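Local coordinates for protein type III restriction-modification enzyme EcoP15I Mod subunit (Escherichia coli, PDB 4ZCF) that methylates one adenine in the DNA site 5'-CAGCAG-3' using S-adenosyl-L-methionine and works with the Res subunit in restriction, at residues Leu97-Asn102 against Gln468-Thr473; Met189-Thr194 against Thr248-Gln253; Asn606-Tyr611 against Ile636-Val641. One frame throughout, in Å; residues are numbered along the deposited sequence.

Contact 1. Residues Leu97-Asn102 against Gln468-Thr473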
loop_
_atom_site.group_PDB
_atom_site.type_symbol
_atom_site.label_atom_id
_atom_site.label_comp_id
_atom_site.label_asym_id
_atom_site.label_seq_id
_atom_site.Cartn_x
_atom_site.Cartn_y
_atom_site.Cartn_z
ATOM N N LEU A 97 13.263 23.130 1.591
ATOM C CA LEU A 97 14.007 22.498 2.674
ATOM C C LEU A 97 13.399 23.078 3.978
ATOM O O LEU A 97 13.292 24.305 4.124
ATOM C CB LEU A 97 15.541 22.690 2.565
ATOM C CG LEU A 97 16.356 22.415 3.835
ATOM C CD1 LEU A 97 16.398 20.919 4.192
ATOM C CD2 LEU A 97 17.742 22.999 3.728
ATOM N N ILE A 98 12.904 22.187 4.863
ATOM C CA ILE A 98 12.245 22.556 6.121
ATOM C C ILE A 98 12.999 22.061 7.333
ATOM O O ILE A 98 13.404 20.893 7.386
ATOM C CB ILE A 98 10.742 22.205 6.168
ATOM C CG1 ILE A 98 10.058 22.561 4.853
ATOM C CG2 ILE A 98 10.057 22.932 7.324
ATOM C CD1 ILE A 98 9.104 21.556 4.413
ATOM N N LYS A 99 13.195 22.971 8.306
ATOM C CA LYS A 99 13.889 22.695 9.556
ATOM C C LYS A 99 12.868 22.453 10.660
ATOM O O LYS A 99 11.950 23.241 10.845
ATOM C CB LYS A 99 14.818 23.869 9.932
ATOM C CG LYS A 99 15.780 23.556 11.081
ATOM C CD LYS A 99 16.064 24.790 11.921
ATOM C CE LYS A 99 17.119 25.711 11.366
ATOM N NZ LYS A 99 17.638 26.633 12.411
ATOM N N GLY A 100 13.069 21.383 11.398
ATOM C CA GLY A 100 12.231 20.988 12.517
ATOM C C GLY A 100 11.925 19.511 12.513
ATOM O O GLY A 100 12.355 18.777 11.614
ATOM N N ASP A 101 11.183 19.070 13.544
ATOM C CA ASP A 101 10.723 17.697 13.725
ATOM C C ASP A 101 9.873 17.375 12.524
ATOM O O ASP A 101 8.988 18.161 12.187
ATOM C CB ASP A 101 9.897 17.595 15.014
ATOM C CG ASP A 101 9.303 16.240 15.320
ATOM O OD1 ASP A 101 10.043 15.228 15.224
ATOM O OD2 ASP A 101 8.124 16.194 15.734
ATOM N N ASN A 102 10.202 16.271 11.821
ATOM C CA ASN A 102 9.510 15.833 10.605
ATOM C C ASN A 102 8.018 15.560 10.822
ATOM O O ASN A 102 7.221 15.915 9.949
ATOM C CB ASN A 102 10.231 14.647 9.948
ATOM C CG ASN A 102 10.574 13.506 10.886
ATOM O OD1 ASN A 102 9.854 13.183 11.838
ATOM N ND2 ASN A 102 11.680 12.857 10.627
ATOM N N GLN A 468 14.579 18.093 7.760
ATOM C CA GLN A 468 15.733 17.774 8.571
ATOM C C GLN A 468 15.649 18.440 9.948
ATOM O O GLN A 468 15.480 19.651 10.047
ATOM C CB GLN A 468 17.030 18.165 7.810
ATOM C CG GLN A 468 18.353 17.780 8.497
ATOM C CD GLN A 468 18.387 16.363 8.996
ATOM O OE1 GLN A 468 18.376 15.380 8.223
ATOM N NE2 GLN A 468 18.436 16.235 10.314
ATOM N N LEU A 469 15.764 17.633 11.008
ATOM C CA LEU A 469 15.759 18.086 12.400
ATOM C C LEU A 469 17.043 18.821 12.709
ATOM O O LEU A 469 18.121 18.383 12.305
ATOM C CB LEU A 469 15.599 16.885 13.359
ATOM C CG LEU A 469 15.458 17.195 14.858
ATOM C CD1 LEU A 469 14.196 18.009 15.159
ATOM C CD2 LEU A 469 15.489 15.920 15.689
ATOM N N ASP A 470 16.931 19.911 13.471
ATOM C CA ASP A 470 18.059 20.736 13.916
ATOM C C ASP A 470 18.866 20.049 15.075
ATOM O O ASP A 470 19.233 20.697 16.062
ATOM C CB ASP A 470 17.528 22.127 14.321
ATOM C CG ASP A 470 18.496 23.265 14.083
ATOM O OD1 ASP A 470 19.003 23.392 12.933
ATOM O OD2 ASP A 470 18.699 24.075 15.022
ATOM N N GLU A 471 19.125 18.732 14.937
ATOM C CA GLU A 471 19.877 17.886 15.869
ATOM C C GLU A 471 21.365 18.309 15.832
ATOM O O GLU A 471 21.956 18.316 14.752
ATOM C CB GLU A 471 19.705 16.400 15.467
ATOM C CG GLU A 471 20.482 15.375 16.279
ATOM C CD GLU A 471 20.742 14.058 15.560
ATOM O OE1 GLU A 471 21.905 13.593 15.583
ATOM O OE2 GLU A 471 19.792 13.496 14.966
ATOM N N PRO A 472 21.980 18.683 16.983
ATOM C CA PRO A 472 23.387 19.124 16.950
ATOM C C PRO A 472 24.432 18.115 16.462
ATOM O O PRO A 472 24.308 16.914 16.699
ATOM C CB PRO A 472 23.657 19.563 18.398
ATOM C CG PRO A 472 22.654 18.840 19.207
ATOM C CD PRO A 472 21.428 18.788 18.351
ATOM N N THR A 473 25.477 18.627 15.779
ATOM C CA THR A 473 26.615 17.831 15.319
ATOM C C THR A 473 27.379 17.372 16.574
ATOM O O THR A 473 27.511 18.157 17.520
ATOM C CB THR A 473 27.521 18.680 14.436
#

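Contact 2. Residues Met189-Thr194 against Thr248-Gln253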
loop_
_atom_site.group_PDB
_atom_site.type_symbol
_atom_site.label_atom_id
_atom_site.label_comp_id
_atom_site.label_asym_id
_atom_site.label_seq_id
_atom_site.Cartn_x
_atom_site.Cartn_y
_atom_site.Cartn_z
ATOM N N MET A 189 0.178 11.697 0.131
ATOM C CA MET A 189 0.307 10.907 -1.075
ATOM C C MET A 189 -0.879 10.993 -1.966
ATOM O O MET A 189 -1.998 10.703 -1.549
ATOM C CB MET A 189 0.548 9.444 -0.710
ATOM C CG MET A 189 1.918 9.180 -0.150
ATOM S SD MET A 189 2.159 7.498 0.463
ATOM C CE MET A 189 2.051 6.631 -1.051
ATOM N N ARG A 190 -0.621 11.277 -3.243
ATOM C CA ARG A 190 -1.592 11.241 -4.339
ATOM C C ARG A 190 -2.068 9.767 -4.422
ATOM O O ARG A 190 -1.306 8.854 -4.062
ATOM C CB ARG A 190 -0.849 11.574 -5.632
ATOM C CG ARG A 190 -1.181 12.905 -6.279
ATOM C CD ARG A 190 -0.101 13.337 -7.279
ATOM N NE ARG A 190 -0.103 12.534 -8.504
ATOM C CZ ARG A 190 0.535 12.856 -9.634
ATOM N NH1 ARG A 190 1.253 13.977 -9.708
ATOM N NH2 ARG A 190 0.461 12.060 -10.699
ATOM N N GLU A 191 -3.297 9.523 -4.887
ATOM C CA GLU A 191 -3.816 8.150 -4.996
ATOM C C GLU A 191 -2.918 7.250 -5.862
ATOM O O GLU A 191 -2.723 6.086 -5.544
ATOM C CB GLU A 191 -5.250 8.161 -5.514
ATOM C CG GLU A 191 -6.230 8.713 -4.491
ATOM C CD GLU A 191 -7.153 7.673 -3.887
ATOM O OE1 GLU A 191 -8.197 7.376 -4.515
ATOM O OE2 GLU A 191 -6.821 7.137 -2.804
ATOM N N ASP A 192 -2.338 7.820 -6.920
ATOM C CA ASP A 192 -1.446 7.155 -7.874
ATOM C C ASP A 192 0.032 7.222 -7.415
ATOM O O ASP A 192 0.923 6.904 -8.189
ATOM C CB ASP A 192 -1.635 7.804 -9.272
ATOM C CG ASP A 192 -1.142 9.235 -9.452
ATOM O OD1 ASP A 192 -0.904 9.929 -8.427
ATOM O OD2 ASP A 192 -0.995 9.664 -10.609
ATOM N N GLY A 193 0.242 7.719 -6.189
ATOM C CA GLY A 193 1.529 7.944 -5.544
ATOM C C GLY A 193 2.088 6.726 -4.854
ATOM O O GLY A 193 1.378 5.731 -4.670
ATOM N N THR A 194 3.406 6.787 -4.527
ATOM C CA THR A 194 4.201 5.701 -3.932
ATOM C C THR A 194 5.180 6.154 -2.859
ATOM O O THR A 194 5.701 7.257 -2.917
ATOM C CB THR A 194 5.006 4.932 -5.017
ATOM O OG1 THR A 194 5.685 5.851 -5.871
ATOM C CG2 THR A 194 4.156 3.983 -5.840
ATOM N N THR A 248 2.009 1.785 -2.367
ATOM C CA THR A 248 1.213 2.748 -3.112
ATOM C C THR A 248 0.078 3.226 -2.209
ATOM O O THR A 248 -0.205 2.566 -1.206
ATOM C CB THR A 248 0.771 2.139 -4.457
ATOM O OG1 THR A 248 0.068 3.110 -5.223
ATOM C CG2 THR A 248 -0.051 0.886 -4.304
ATOM N N LYS A 249 -0.526 4.399 -2.512
ATOM C CA LYS A 249 -1.660 4.879 -1.717
ATOM C C LYS A 249 -2.895 4.068 -2.113
ATOM O O LYS A 249 -3.597 3.539 -1.257
ATOM C CB LYS A 249 -1.900 6.375 -1.927
ATOM C CG LYS A 249 -2.248 7.072 -0.628
ATOM C CD LYS A 249 -3.739 7.199 -0.377
ATOM C CE LYS A 249 -4.025 8.180 0.737
ATOM N NZ LYS A 249 -3.685 9.595 0.360
ATOM N N ASN A 250 -3.095 3.914 -3.424
ATOM C CA ASN A 250 -4.174 3.135 -4.002
ATOM C C ASN A 250 -3.640 2.336 -5.175
ATOM O O ASN A 250 -3.402 2.917 -6.242
ATOM C CB ASN A 250 -5.315 4.051 -4.471
ATOM C CG ASN A 250 -6.584 3.341 -4.828
ATOM O OD1 ASN A 250 -6.644 2.116 -4.950
ATOM N ND2 ASN A 250 -7.631 4.114 -5.026
ATOM N N LYS A 251 -3.517 0.994 -4.991
ATOM C CA LYS A 251 -3.062 0.057 -6.016
ATOM C C LYS A 251 -3.838 0.146 -7.327
ATOM O O LYS A 251 -3.270 -0.102 -8.388
ATOM C CB LYS A 251 -3.062 -1.376 -5.472
ATOM C CG LYS A 251 -2.273 -2.384 -6.324
ATOM C CD LYS A 251 -0.769 -2.296 -6.167
ATOM C CE LYS A 251 -0.097 -3.339 -7.015
ATOM N NZ LYS A 251 1.376 -3.360 -6.817
ATOM N N GLU A 252 -5.110 0.543 -7.250
ATOM C CA GLU A 252 -6.034 0.693 -8.375
ATOM C C GLU A 252 -5.690 1.918 -9.207
ATOM O O GLU A 252 -5.819 1.875 -10.428
ATOM C CB GLU A 252 -7.483 0.816 -7.860
ATOM C CG GLU A 252 -7.941 -0.316 -6.950
ATOM C CD GLU A 252 -8.320 -1.610 -7.650
ATOM O OE1 GLU A 252 -9.416 -1.658 -8.259
ATOM O OE2 GLU A 252 -7.535 -2.582 -7.572
ATOM N N GLN A 253 -5.248 3.009 -8.559
ATOM C CA GLN A 253 -4.915 4.252 -9.263
ATOM C C GLN A 253 -3.457 4.306 -9.698
ATOM O O GLN A 253 -3.057 5.192 -10.453
ATOM C CB GLN A 253 -5.332 5.490 -8.446
ATOM C CG GLN A 253 -6.852 5.614 -8.220
ATOM C CD GLN A 253 -7.628 5.648 -9.514
ATOM O OE1 GLN A 253 -8.538 4.854 -9.743
ATOM N NE2 GLN A 253 -7.259 6.526 -10.413
#

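Contact 3. Residues Asn606-Tyr611 against Ile636-Val641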
loop_
_atom_site.group_PDB
_atom_site.type_symbol
_atom_site.label_atom_id
_atom_site.label_comp_id
_atom_site.label_asym_id
_atom_site.label_seq_id
_atom_site.Cartn_x
_atom_site.Cartn_y
_atom_site.Cartn_z
ATOM N N ASN A 606 -11.706 36.134 -3.304
ATOM C CA ASN A 606 -13.000 35.533 -2.988
ATOM C C ASN A 606 -13.136 35.276 -1.500
ATOM O O ASN A 606 -14.188 34.836 -1.030
ATOM C CB ASN A 606 -13.163 34.225 -3.777
ATOM C CG ASN A 606 -11.933 33.352 -3.778
ATOM O OD1 ASN A 606 -11.666 32.607 -2.829
ATOM N ND2 ASN A 606 -11.137 33.451 -4.835
ATOM N N LYS A 607 -12.079 35.569 -0.760
ATOM C CA LYS A 607 -11.996 35.354 0.677
ATOM C C LYS A 607 -11.122 36.475 1.262
ATOM O O LYS A 607 -10.090 36.820 0.672
ATOM C CB LYS A 607 -11.367 33.960 0.928
ATOM C CG LYS A 607 -11.584 33.375 2.312
ATOM C CD LYS A 607 -10.747 32.103 2.461
ATOM C CE LYS A 607 -10.153 31.947 3.840
ATOM N NZ LYS A 607 -8.982 31.045 3.845
ATOM N N VAL A 608 -11.571 37.083 2.383
ATOM C CA VAL A 608 -10.841 38.157 3.090
ATOM C C VAL A 608 -10.600 37.697 4.530
ATOM O O VAL A 608 -11.556 37.394 5.246
ATOM C CB VAL A 608 -11.513 39.566 3.007
ATOM C CG1 VAL A 608 -10.621 40.645 3.622
ATOM C CG2 VAL A 608 -11.868 39.936 1.573
ATOM N N VAL A 609 -9.324 37.566 4.913
ATOM C CA VAL A 609 -8.884 37.121 6.249
ATOM C C VAL A 609 -8.201 38.297 6.983
ATOM O O VAL A 609 -7.258 38.872 6.463
ATOM C CB VAL A 609 -7.964 35.857 6.192
ATOM C CG1 VAL A 609 -7.790 35.215 7.567
ATOM C CG2 VAL A 609 -8.467 34.838 5.181
ATOM N N PHE A 610 -8.679 38.651 8.171
ATOM C CA PHE A 610 -8.081 39.755 8.928
ATOM C C PHE A 610 -7.733 39.355 10.364
ATOM O O PHE A 610 -8.402 38.510 10.956
ATOM C CB PHE A 610 -8.970 41.024 8.880
ATOM C CG PHE A 610 -10.278 40.900 9.628
ATOM C CD1 PHE A 610 -11.409 40.380 9.005
ATOM C CD2 PHE A 610 -10.368 41.254 10.969
ATOM C CE1 PHE A 610 -12.598 40.201 9.716
ATOM C CE2 PHE A 610 -11.566 41.092 11.670
ATOM C CZ PHE A 610 -12.668 40.563 11.037
ATOM N N TYR A 611 -6.684 39.963 10.917
ATOM C CA TYR A 611 -6.243 39.706 12.287
ATOM C C TYR A 611 -7.111 40.485 13.317
ATOM O O TYR A 611 -6.980 41.704 13.446
ATOM C CB TYR A 611 -4.750 40.058 12.394
ATOM C CG TYR A 611 -4.110 39.817 13.736
ATOM C CD1 TYR A 611 -4.408 38.681 14.479
ATOM C CD2 TYR A 611 -3.129 40.667 14.221
ATOM C CE1 TYR A 611 -3.804 38.443 15.714
ATOM C CE2 TYR A 611 -2.534 40.455 15.465
ATOM C CZ TYR A 611 -2.866 39.333 16.204
ATOM O OH TYR A 611 -2.242 39.088 17.405
ATOM N N ILE A 636 -18.359 39.205 -7.733
ATOM C CA ILE A 636 -17.930 38.208 -6.742
ATOM C C ILE A 636 -18.394 38.463 -5.303
ATOM O O ILE A 636 -18.341 39.598 -4.825
ATOM C CB ILE A 636 -16.401 37.899 -6.854
ATOM C CG1 ILE A 636 -15.549 39.202 -6.815
ATOM C CG2 ILE A 636 -16.109 37.046 -8.113
ATOM C CD1 ILE A 636 -14.041 39.068 -7.113
ATOM N N GLU A 637 -18.854 37.399 -4.624
ATOM C CA GLU A 637 -19.284 37.460 -3.228
ATOM C C GLU A 637 -18.084 37.072 -2.380
ATOM O O GLU A 637 -17.655 35.916 -2.410
ATOM C CB GLU A 637 -20.479 36.520 -2.957
ATOM C CG GLU A 637 -21.831 37.091 -3.351
ATOM C CD GLU A 637 -23.024 36.255 -2.927
ATOM O OE1 GLU A 637 -23.728 36.666 -1.974
ATOM O OE2 GLU A 637 -23.262 35.194 -3.550
ATOM N N LEU A 638 -17.509 38.049 -1.666
ATOM C CA LEU A 638 -16.321 37.848 -0.838
ATOM C C LEU A 638 -16.642 37.441 0.604
ATOM O O LEU A 638 -17.329 38.184 1.312
ATOM C CB LEU A 638 -15.451 39.116 -0.848
ATOM C CG LEU A 638 -14.722 39.439 -2.153
ATOM C CD1 LEU A 638 -15.540 40.369 -3.039
ATOM C CD2 LEU A 638 -13.366 40.053 -1.874
ATOM N N ASP A 639 -16.133 36.263 1.039
ATOM C CA ASP A 639 -16.284 35.791 2.420
ATOM C C ASP A 639 -15.299 36.533 3.319
ATOM O O ASP A 639 -14.220 36.923 2.858
ATOM C CB ASP A 639 -16.075 34.275 2.553
ATOM C CG ASP A 639 -16.560 33.709 3.889
ATOM O OD1 ASP A 639 -17.737 33.977 4.265
ATOM O OD2 ASP A 639 -15.772 32.992 4.555
ATOM N N LEU A 640 -15.683 36.739 4.600
ATOM C CA LEU A 640 -14.878 37.473 5.576
ATOM C C LEU A 640 -14.579 36.647 6.825
ATOM O O LEU A 640 -15.462 36.416 7.650
ATOM C CB LEU A 640 -15.524 38.846 5.898
ATOM C CG LEU A 640 -14.750 39.775 6.826
ATOM C CD1 LEU A 640 -13.585 40.439 6.115
ATOM C CD2 LEU A 640 -15.660 40.806 7.439
ATOM N N VAL A 641 -13.313 36.236 6.971
ATOM C CA VAL A 641 -12.833 35.385 8.062
ATOM C C VAL A 641 -12.060 36.183 9.124
ATOM O O VAL A 641 -11.325 37.108 8.766
ATOM C CB VAL A 641 -11.980 34.227 7.446
ATOM C CG1 VAL A 641 -11.458 33.256 8.507
ATOM C CG2 VAL A 641 -12.763 33.473 6.377
#

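Contact 1. Residues Leu97-Asn102 against Gln468-Thr473
This contact joins two neighbouring parallel strands, 96-99 and 461-468, at their C-terminal ends in the Rossmann-like sheet of the methyltransferase. The pairing rests on one parallel bridge, Lys-99 with Gln-468. Gln-468 N donates to Ile-98 O at 3.1 Å, nearly along the C=O axis. Gly-100 N then donates to Gln-468 O at 3.3 Å, from above the carbonyl plane. Beyond this point the chains leave the sheet. Gly-100 has phi 136°, where a side chain would press on the carbonyl O of Lys-99. Asp-101 follows as the N-cap of helix 102-113 and also forms a salt bridge with Arg-181. Leu-469 lies over the start of helix 102-113, its CD1 3.6 Å from Asp-101 N.

The side-chain part of the contact is Lys-99 with Asp-470. Lys-99 CG lies anti to the backbone N, and the chain bends at chi2 and chi3. It crosses Asp-470 obliquely, so that its CD, CE and NZ all run past the carboxylate. Lys-99 NZ is 3.6 Å from Asp-470 OD1, a long salt bridge. Phe-488 of helix 487-500 touches both side chains. Within the second segment, Gln-468 NE2 donates to Leu-469 O at 2.9 Å, in the carbonyl plane and on a lone pair. The same oxygen also accepts a bond from Glu-471 N, so two donors fix the bend after the strand. Asp-470 OD1 also bonds Thr-486 OG1, its strongest polar partner. The hydroxyl would therefore hold the carboxylate in place, and the lysine is likely to add charge balance along with the packing of its chain.

Contact 2. Residues Met189-Thr194 against Thr248-Gln253
Met-189 to Thr-194 follow helix 171-188 and turn the corner from the short strand 189-190 into strand 193-199 of the methyltransferase sheet. A type I beta turn runs from Arg-190 to Gly-193. The segment 248-253 leaves the end of the adjacent antiparallel strand 241-248 and folds over this corner.

Thr-248 makes an antiparallel, non-hydrogen-bonded pair with Thr-194. Its OG1 is anti to the backbone N and donates to Gly-193 O at 3.0 Å, in the carbonyl plane. Lys-249 N reaches the same oxygen at 3.2 Å, but from above that plane, so two donors hold Gly-193 O. The Lys-249 chain bends at chi2 and chi4 and crosses Met-189 obliquely, with Lys-249 CG 3.7 Å from Met-189 CB. At its end, Lys-249 NZ donates to Met-189 O at 2.8 Å. It also bonds Arg-186 O, so the ammonium of this buried lysine is gripped by two carbonyls near the end of helix 171-188.

Asn-250 N makes a weak bond to Glu-191 O. Asn-250 ND2 makes another weak bond, to Glu-191 OE1, with the amide and carboxylate planes 57° apart. The same ND2 bonds Glu-150 of the Res chain, which brings the contact to the subunit interface. Asn-250 OD1 accepts a bond from Glu-252 N, forming an Asx turn. Gln-253 closes the loop with its CB 4.0 Å from Glu-191 CB, while its O faces Asp-192 CB. Arg-190 holds the Asp-192 carboxylate through two nitrogens, NE to OD1 and NH2 to OD2, the latter at 2.8 Å and only 1° out of the guanidinium plane.

Contact 3. Residues Asn606-Tyr611 against Ile636-Val641
Four backbone hydrogen bonds bind strand 607-611 to strand 639-643 as parallel neighbours. Asp-639 N donates to Asn-606 O at 3.2 Å, from above the carbonyl plane. Val-608 N then donates to Asp-639 O, and Val-641 N to Val-608 O, both at 2.7 Å and nearly along the C=O axis. Phe-610 N completes the set with Val-641 O at 3.1 Å, in the carbonyl plane. The axes of 607-611 and 639-641 lie 19° apart.

Apolar side chains pack on the face of Val-608 and Leu-640. Val-608 CG2 meets Leu-638 CD2 at 3.8 Å, while its CB touches Leu-640 CD1. Leu-640 CG is anti to the backbone N, which brings its CG and CD1 up to the CD1 and CE1 atoms of Phe-610. Phe-610 CG sits in the crowded position between its backbone N and carbonyl carbon (chi1 68°), and the side chain crosses Leu-640 at about a right angle. Phe-610 CD1 comes to 3.6 Å from Leu-640 CD1. The Phe-610 ring also meets that of Phe-615. An alanine here would remove the ring and would probably leave Leu-640 less well packed while disturbing the meeting with Phe-615. Phe-757 of the Res chain also packs on Leu-640. On the face of Lys-607, Val-609 and Val-641, Lys-607 CE lies 3.9 Å from Val-641 CG2. Lys-607 NZ goes on to a salt bridge with Asp-553.

Helix 618-629 connects the two strands, making a beta-alpha-beta crossover. Leu-627 of that helix touches Val-608 and Leu-640, and Gln-620 touches Phe-610. In this chain's five-stranded sheet, strand 577-580 bonds one side of 607-611, and strand 639-643, the outermost, lies on the other.

Contact 1 opens first, at the end of strand 96-99, and closes only at 468-473. Its loop therefore holds much of the methyltransferase core. Contact 2 lies nested inside that loop and closes a much shorter one, from 189-194 to 248-253. The two do not touch, but they serve the same ten-stranded sheet at places about 28 Å apart between centres. Contact 1 joins an early strand to a late one. Contact 2 ties the start of strand 193-199 to the end of its antiparallel neighbour 241-248. Contact 3 follows in series and crosses neither. It closes a short loop in the C-terminal domain, with its own sheet, about 35 Å from each of the others between centres.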